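Local coordinates for protein beta-glucosidase (Saccharopolyspora erythraea D, PDB 5M6G) that probably hydrolyses terminal, non-reducing beta-D-glucosyl residues to release beta-D-glucose, as a member of glycosyl hydrolase family 3, at residues A[434-439]-A[480-485]; A[493-498]-A[535-540]; A[330-335]-A[363-368]. All blocks are in the same frame, centred on the assembly; numbering follows the deposited sequence.

Contact 1: A[434-439]-A[480-485]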
# COMPACT_ATOMS: atom_id res chain seq x y z
N ALA A 434 8.61 -26.52 -8.74
CA ALA A 434 9.89 -25.84 -8.87
C ALA A 434 9.63 -24.34 -8.89
O ALA A 434 8.49 -23.88 -8.93
CB ALA A 434 10.63 -26.26 -10.14
N GLY A 435 10.71 -23.58 -8.87
CA GLY A 435 10.62 -22.12 -8.98
C GLY A 435 11.06 -21.42 -7.71
O GLY A 435 10.79 -21.88 -6.59
N LYS A 436 11.74 -20.28 -7.87
CA LYS A 436 12.21 -19.53 -6.70
C LYS A 436 11.08 -18.89 -5.90
O LYS A 436 11.31 -18.44 -4.78
CB LYS A 436 13.22 -18.45 -7.12
CG LYS A 436 12.61 -17.28 -7.88
CD LYS A 436 13.63 -16.13 -8.01
CE LYS A 436 13.08 -14.96 -8.83
NZ LYS A 436 12.97 -15.22 -10.30
N ASN A 437 9.87 -18.84 -6.45
CA ASN A 437 8.72 -18.29 -5.73
C ASN A 437 7.76 -19.36 -5.24
O ASN A 437 6.67 -19.03 -4.78
CB ASN A 437 8.00 -17.27 -6.62
CG ASN A 437 8.79 -15.98 -6.76
OD1 ASN A 437 9.73 -15.77 -6.00
ND2 ASN A 437 8.41 -15.11 -7.70
N ALA A 438 8.15 -20.64 -5.29
CA ALA A 438 7.25 -21.73 -4.91
C ALA A 438 7.13 -21.90 -3.40
O ALA A 438 6.08 -22.35 -2.92
CB ALA A 438 7.73 -23.05 -5.52
N ASP A 439 8.18 -21.59 -2.65
CA ASP A 439 8.27 -21.96 -1.24
C ASP A 439 8.92 -20.82 -0.46
O ASP A 439 9.92 -20.99 0.23
CB ASP A 439 9.08 -23.25 -1.06
CG ASP A 439 8.99 -23.82 0.35
OD1 ASP A 439 7.94 -23.65 1.00
OD2 ASP A 439 9.97 -24.45 0.81
N TYR A 480 9.76 -31.28 -4.62
CA TYR A 480 10.10 -29.88 -4.82
C TYR A 480 11.60 -29.73 -5.02
O TYR A 480 12.38 -30.26 -4.22
CB TYR A 480 9.65 -29.01 -3.65
CG TYR A 480 10.29 -27.64 -3.69
CD1 TYR A 480 9.91 -26.70 -4.64
CD2 TYR A 480 11.30 -27.29 -2.79
CE1 TYR A 480 10.51 -25.45 -4.69
CE2 TYR A 480 11.89 -26.05 -2.82
CZ TYR A 480 11.50 -25.13 -3.78
OH TYR A 480 12.09 -23.89 -3.82
N ASP A 481 11.99 -29.01 -6.07
CA ASP A 481 13.36 -28.56 -6.23
C ASP A 481 13.35 -27.18 -6.85
O ASP A 481 12.73 -26.98 -7.90
CB ASP A 481 14.18 -29.51 -7.11
CG ASP A 481 15.65 -29.13 -7.15
OD1 ASP A 481 16.04 -28.28 -7.98
OD2 ASP A 481 16.43 -29.68 -6.35
N ARG A 482 14.06 -26.24 -6.22
CA ARG A 482 13.99 -24.85 -6.68
C ARG A 482 14.27 -24.73 -8.16
O ARG A 482 13.60 -23.95 -8.86
CB ARG A 482 14.97 -23.98 -5.90
CG ARG A 482 15.04 -22.54 -6.44
CD ARG A 482 15.79 -21.63 -5.51
NE ARG A 482 16.09 -20.34 -6.12
CZ ARG A 482 16.71 -19.35 -5.48
NH1 ARG A 482 17.08 -19.53 -4.22
NH2 ARG A 482 16.96 -18.20 -6.09
N HIS A 483 15.23 -25.50 -8.67
CA HIS A 483 15.69 -25.36 -10.05
C HIS A 483 15.15 -26.44 -10.97
O HIS A 483 15.62 -26.56 -12.11
CB HIS A 483 17.22 -25.35 -10.07
CG HIS A 483 17.83 -24.19 -9.34
ND1 HIS A 483 18.06 -22.97 -9.94
CD2 HIS A 483 18.22 -24.06 -8.05
CE1 HIS A 483 18.58 -22.15 -9.05
NE2 HIS A 483 18.69 -22.78 -7.90
N GLY A 484 14.16 -27.20 -10.53
CA GLY A 484 13.60 -28.26 -11.36
C GLY A 484 14.43 -29.52 -11.42
O GLY A 484 14.09 -30.42 -12.19
N ASN A 485 15.51 -29.62 -10.64
CA ASN A 485 16.38 -30.79 -10.72
C ASN A 485 15.68 -32.02 -10.18
O ASN A 485 15.06 -31.98 -9.11
CB ASN A 485 17.67 -30.53 -9.94
CG ASN A 485 18.55 -29.50 -10.61
OD1 ASN A 485 18.56 -29.39 -11.83
ND2 ASN A 485 19.29 -28.75 -9.81
O HOH W 1 11.07 -21.35 -3.54
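Tyr480 and Arg482 both carry CG anti to the backbone N (chi1 166° and 174°), and the ends of both side chains come close to 434-439. The arginine chain then runs extended as far as NE. Its guanidinium lies obliquely beside Lys436, with Arg482 NE 3.6 Å from Lys436 CB. The two positive ends do not meet. Lys436 NZ goes to Asp517, Asp520 and the carbonyl of Gly499, and Arg482 NE goes to Glu519. Acidic partners on and near helix 518-528 therefore probably offset the repulsion between the like charges.

The ring of Tyr480 lies beside the turn that follows Ala434, with Gly435 O at its edge. Asp439 CB sits over one face. Ala438 CB comes in obliquely, 3.8 Å from Tyr480 CE1. The hydroxyl bonds to a water, with Tyr480 OH 2.8 Å from the water oxygen. That water also donates to Gly435 O and, weakly, to Lys436 O, and it accepts from Asp439 N. One water thus links the hydroxyl to the backbone on both sides of Asn437.

A single direct hydrogen bond joins the backbones, from Gly435 N to Arg482 O at 2.9 Å. The donor is tilted 34° from the carbonyl plane. Next to it Ala434 packs tightly, its CB 3.2 Å from Asp481 O. At the backbone angles of Gly435 a CB would jam against the preceding carbonyl oxygen, which calls for glycine. Within 480-485, Asp481 OD1 accepts from His483 N in an Asx turn.

Residues 435-438 and 481-484 each form a type I beta turn. The two turns lie where neighbouring parallel strands, 431-434 and 478-480, run out at their C-terminal ends. This is loop packing at one edge of the sheet in the family 3 C-terminal domain.

Contact 2: A[493-498]-A[535-540]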
# COMPACT_ATOMS: atom_id res chain seq x y z
N ALA A 493 2.38 -33.85 -13.52
CA ALA A 493 2.40 -32.45 -13.90
C ALA A 493 3.55 -31.78 -13.15
O ALA A 493 3.98 -32.26 -12.10
CB ALA A 493 1.08 -31.74 -13.59
N ALA A 494 4.03 -30.67 -13.71
CA ALA A 494 5.07 -29.89 -13.07
C ALA A 494 4.61 -28.44 -12.97
O ALA A 494 4.08 -27.89 -13.94
CB ALA A 494 6.40 -29.96 -13.85
N ILE A 495 4.81 -27.84 -11.79
CA ILE A 495 4.37 -26.48 -11.50
C ILE A 495 5.60 -25.63 -11.25
O ILE A 495 6.39 -25.93 -10.35
CB ILE A 495 3.43 -26.44 -10.28
CG1 ILE A 495 2.24 -27.37 -10.50
CG2 ILE A 495 2.95 -24.99 -10.01
CD1 ILE A 495 1.54 -27.75 -9.21
N ALA A 496 5.76 -24.57 -12.03
CA ALA A 496 6.91 -23.68 -11.93
C ALA A 496 6.42 -22.33 -11.42
O ALA A 496 5.76 -21.59 -12.16
CB ALA A 496 7.63 -23.54 -13.27
N VAL A 497 6.74 -22.00 -10.18
CA VAL A 497 6.31 -20.75 -9.57
C VAL A 497 7.49 -19.80 -9.68
O VAL A 497 8.45 -19.89 -8.92
CB VAL A 497 5.86 -20.94 -8.12
CG1 VAL A 497 5.14 -19.68 -7.63
CG2 VAL A 497 4.94 -22.15 -8.02
N VAL A 498 7.41 -18.86 -10.64
CA VAL A 498 8.51 -17.99 -11.00
C VAL A 498 8.12 -16.54 -10.76
O VAL A 498 7.08 -16.26 -10.16
CB VAL A 498 8.91 -18.23 -12.48
CG1 VAL A 498 9.34 -19.70 -12.71
CG2 VAL A 498 7.75 -17.88 -13.39
N VAL A 535 2.71 -26.20 -15.73
CA VAL A 535 1.90 -25.09 -15.26
C VAL A 535 2.85 -24.01 -14.78
O VAL A 535 3.64 -24.25 -13.85
CB VAL A 535 0.97 -25.52 -14.11
CG1 VAL A 535 0.18 -24.33 -13.56
CG2 VAL A 535 0.03 -26.65 -14.56
N VAL A 536 2.79 -22.83 -15.37
CA VAL A 536 3.64 -21.73 -14.94
C VAL A 536 2.79 -20.77 -14.11
O VAL A 536 1.67 -20.41 -14.49
CB VAL A 536 4.30 -21.03 -16.14
CG1 VAL A 536 5.02 -19.77 -15.69
CG2 VAL A 536 5.28 -22.00 -16.83
N VAL A 537 3.33 -20.38 -12.97
CA VAL A 537 2.65 -19.48 -12.04
C VAL A 537 3.55 -18.27 -11.84
O VAL A 537 4.69 -18.42 -11.39
CB VAL A 537 2.36 -20.18 -10.71
CG1 VAL A 537 1.60 -19.23 -9.78
CG2 VAL A 537 1.57 -21.46 -10.95
N THR A 538 3.06 -17.09 -12.21
CA THR A 538 3.86 -15.88 -12.04
C THR A 538 3.52 -15.26 -10.70
O THR A 538 2.35 -14.93 -10.43
CB THR A 538 3.65 -14.87 -13.18
OG1 THR A 538 2.26 -14.52 -13.30
CG2 THR A 538 4.18 -15.42 -14.51
N VAL A 539 4.52 -15.14 -9.84
CA VAL A 539 4.43 -14.34 -8.62
C VAL A 539 5.18 -13.05 -8.94
O VAL A 539 6.41 -13.05 -9.04
CB VAL A 539 5.03 -15.07 -7.41
CG1 VAL A 539 5.15 -14.12 -6.19
CG2 VAL A 539 4.16 -16.25 -7.05
N SER A 540 4.44 -11.96 -9.12
CA SER A 540 5.04 -10.73 -9.63
C SER A 540 4.16 -9.55 -9.25
O SER A 540 2.98 -9.71 -8.98
CB SER A 540 5.21 -10.78 -11.15
OG SER A 540 3.95 -10.82 -11.79
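Ala494, Ala496 and Val498 of one strand exchange five backbone hydrogen bonds with Val535, Val537 and Val539 of the other. The ladder is parallel, and the axes of the two short strand segments come within 4.7 Å at an angle of 18°. Ala496 is gripped at both ends: its N donates to Val535 O at 2.8 Å, and its O accepts from Val537 N at 2.8 Å. The bond from Val498 N to Val537 O lies nearly along the C=O axis, with a C=O...donor angle of 174°.

Side chains pack on both faces of this pair. On the face of Ile495 and Val497, Ile495 CG2 lies 3.9 Å from Val537 CG2, the two chains side by side and pointing the same way. Val497 puts CG1 anti to its backbone N (chi1 -168°). That methyl meets Val539 CG2 at 3.6 Å and Val537 CG1 at 4.2 Å. On the face of Ala496 and Val498, Val498 CG2 meets Val536 CG1 at 4.0 Å.

Helices cover both faces. Ile465 and Ile469 of helix 465-472 pack on Ile495, Val497 and Val539. Helix 518-528 lies against Ala494, Ala496 and Val498, and is the crossover helix of the beta-alpha-beta unit that links these two strands. Strands 431-434 and 555-560 flank the pair in the sheet.

Every touching residue is buried, and the side chains that meet across the pair are almost all aliphatic. The chemistry is therefore that of a sheet interior: backbone polar groups satisfy one another along the ladder, while methyl groups of valine and isoleucine pack against one another between the two helices.

Contact 3: A[330-335]-A[363-368]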
# COMPACT_ATOMS: atom_id res chain seq x y z
N ALA A 330 7.52 27.11 0.24
CA ALA A 330 6.80 26.71 -0.97
C ALA A 330 5.78 25.62 -0.67
O ALA A 330 4.66 25.64 -1.21
CB ALA A 330 7.77 26.24 -2.04
N SER A 331 6.13 24.67 0.20
CA SER A 331 5.25 23.53 0.41
C SER A 331 4.12 23.86 1.37
O SER A 331 2.97 23.45 1.15
CB SER A 331 6.06 22.35 0.92
OG SER A 331 5.33 21.15 0.73
N VAL A 332 4.41 24.60 2.45
CA VAL A 332 3.32 25.05 3.31
C VAL A 332 2.34 25.91 2.53
O VAL A 332 1.12 25.76 2.66
CB VAL A 332 3.88 25.79 4.55
CG1 VAL A 332 2.74 26.34 5.39
CG2 VAL A 332 4.76 24.85 5.40
N ASN A 333 2.85 26.84 1.71
CA ASN A 333 1.93 27.71 0.97
C ASN A 333 1.21 26.96 -0.14
O ASN A 333 0.16 27.41 -0.60
CB ASN A 333 2.66 28.94 0.40
CG ASN A 333 2.93 29.99 1.47
OD1 ASN A 333 2.21 30.07 2.46
ND2 ASN A 333 3.97 30.79 1.28
N ALA A 334 1.74 25.82 -0.58
CA ALA A 334 0.98 25.01 -1.52
C ALA A 334 -0.29 24.44 -0.91
O ALA A 334 -1.19 24.03 -1.66
CB ALA A 334 1.85 23.87 -2.07
N GLY A 335 -0.41 24.43 0.42
CA GLY A 335 -1.61 23.93 1.07
C GLY A 335 -1.44 22.64 1.86
O GLY A 335 -2.44 22.13 2.37
N ALA A 363 -0.61 33.72 8.55
CA ALA A 363 -1.11 33.11 9.78
C ALA A 363 -2.30 32.19 9.52
O ALA A 363 -2.46 31.18 10.20
CB ALA A 363 -1.50 34.21 10.78
N GLU A 364 -3.15 32.53 8.54
CA GLU A 364 -4.32 31.69 8.30
C GLU A 364 -3.93 30.33 7.74
O GLU A 364 -4.69 29.37 7.90
CB GLU A 364 -5.29 32.39 7.36
CG GLU A 364 -4.82 32.48 5.92
CD GLU A 364 -5.93 32.89 4.97
OE1 GLU A 364 -6.48 32.01 4.26
OE2 GLU A 364 -6.25 34.10 4.94
N ARG A 365 -2.76 30.23 7.10
CA ARG A 365 -2.32 28.96 6.54
C ARG A 365 -1.98 27.99 7.66
O ARG A 365 -2.37 26.81 7.62
CB ARG A 365 -1.14 29.21 5.58
CG ARG A 365 -0.59 28.01 4.77
CD ARG A 365 -1.57 27.42 3.73
NE ARG A 365 -2.50 26.44 4.30
CZ ARG A 365 -2.16 25.22 4.69
NH1 ARG A 365 -0.89 24.81 4.58
NH2 ARG A 365 -3.07 24.40 5.22
N ILE A 366 -1.30 28.48 8.69
CA ILE A 366 -1.01 27.66 9.87
C ILE A 366 -2.31 27.25 10.56
O ILE A 366 -2.45 26.12 11.05
CB ILE A 366 -0.08 28.41 10.84
CG1 ILE A 366 1.22 28.82 10.14
CG2 ILE A 366 0.19 27.58 12.10
CD1 ILE A 366 2.00 27.68 9.50
N ASP A 367 -3.27 28.18 10.64
CA ASP A 367 -4.53 27.87 11.31
C ASP A 367 -5.34 26.86 10.51
O ASP A 367 -5.98 25.97 11.08
CB ASP A 367 -5.36 29.14 11.52
CG ASP A 367 -4.84 30.00 12.67
OD1 ASP A 367 -3.98 29.53 13.44
OD2 ASP A 367 -5.31 31.15 12.80
N ASP A 368 -5.33 26.99 9.18
CA ASP A 368 -6.02 26.00 8.35
C ASP A 368 -5.42 24.61 8.57
O ASP A 368 -6.15 23.63 8.74
CB ASP A 368 -5.94 26.41 6.88
CG ASP A 368 -6.39 25.31 5.95
OD1 ASP A 368 -7.59 24.98 5.97
OD2 ASP A 368 -5.56 24.79 5.18
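A Schellman motif closes helix 325-334 at Gly335, and Arg365 of helix 363-379 binds this helix end. Both segments lie in the family 3 N-terminal domain, which is of the TIM-barrel class. The short helical segments cross at 69°, with axes 10.3 Å apart at closest approach.

Arg365 carries the contact. Its CG is anti to the backbone N (chi1 -175°), and the chain bends at chi2 and chi3. Arg365 NH1 donates to Val332 O at 2.9 Å, with the oxygen 20° out of the guanidinium plane. Val332 O also accepts from Gly335 N, so this carbonyl of the last turn holds two donors. Gly335 CA lies over one face of the guanidinium, 3.7 Å above the plane and towards its rim. The backbone angles of Gly335 by themselves call for glycine.

The other amino group bonds within its own helix. Arg365 NH2 forms a salt bridge with Asp368 OD2, which lies close to the guanidinium plane. Asp337 is a second acidic partner of NH2, and Ile336 O also accepts from NH1. An alanine in place of Arg365 would probably leave Val332 O without its second donor and Asp337 and Asp368 without this salt-bridge partner, although Asp368 would keep Lys298 and Arg372.

The aliphatic part of the arginine packs as well. Val332 CG1 lies 3.8 Å from Arg365 CG, the two chains crossing obliquely. Asn333 OD1 approaches the same carbon at 4.2 Å, while its ND2 bonds to Arg360 O.

Among the surrounding elements, helix 345-357 meets both Val332 and Ile366 through Leu352. Phe339 of strand 339-341 packs on Val332, and helix 60-66 touches Ile366 through Lys63 and Leu64.

Overall arrangement
Contacts 1 and 2 are neighbours in the C-terminal domain, with centres 9 Å apart. They meet directly at strand 431-434: Ala434 N lies 2.8 Å from Ile495 O, and Ala434 O lies 2.9 Å from Val497 N, both probable hydrogen bonds. In the strand order of the sheet, contact 2 is interior, and contact 1 lies towards the edge formed by strand 478-480. Contact 3 is in the N-terminal domain, on the opposite side of the chain's centre. Its centre is about 55 Å from that of contact 1 and about 52 Å from that of contact 2. The sorbitol pocket draws residues from both domains, including Asp310 and Glu505, but none from these six segments.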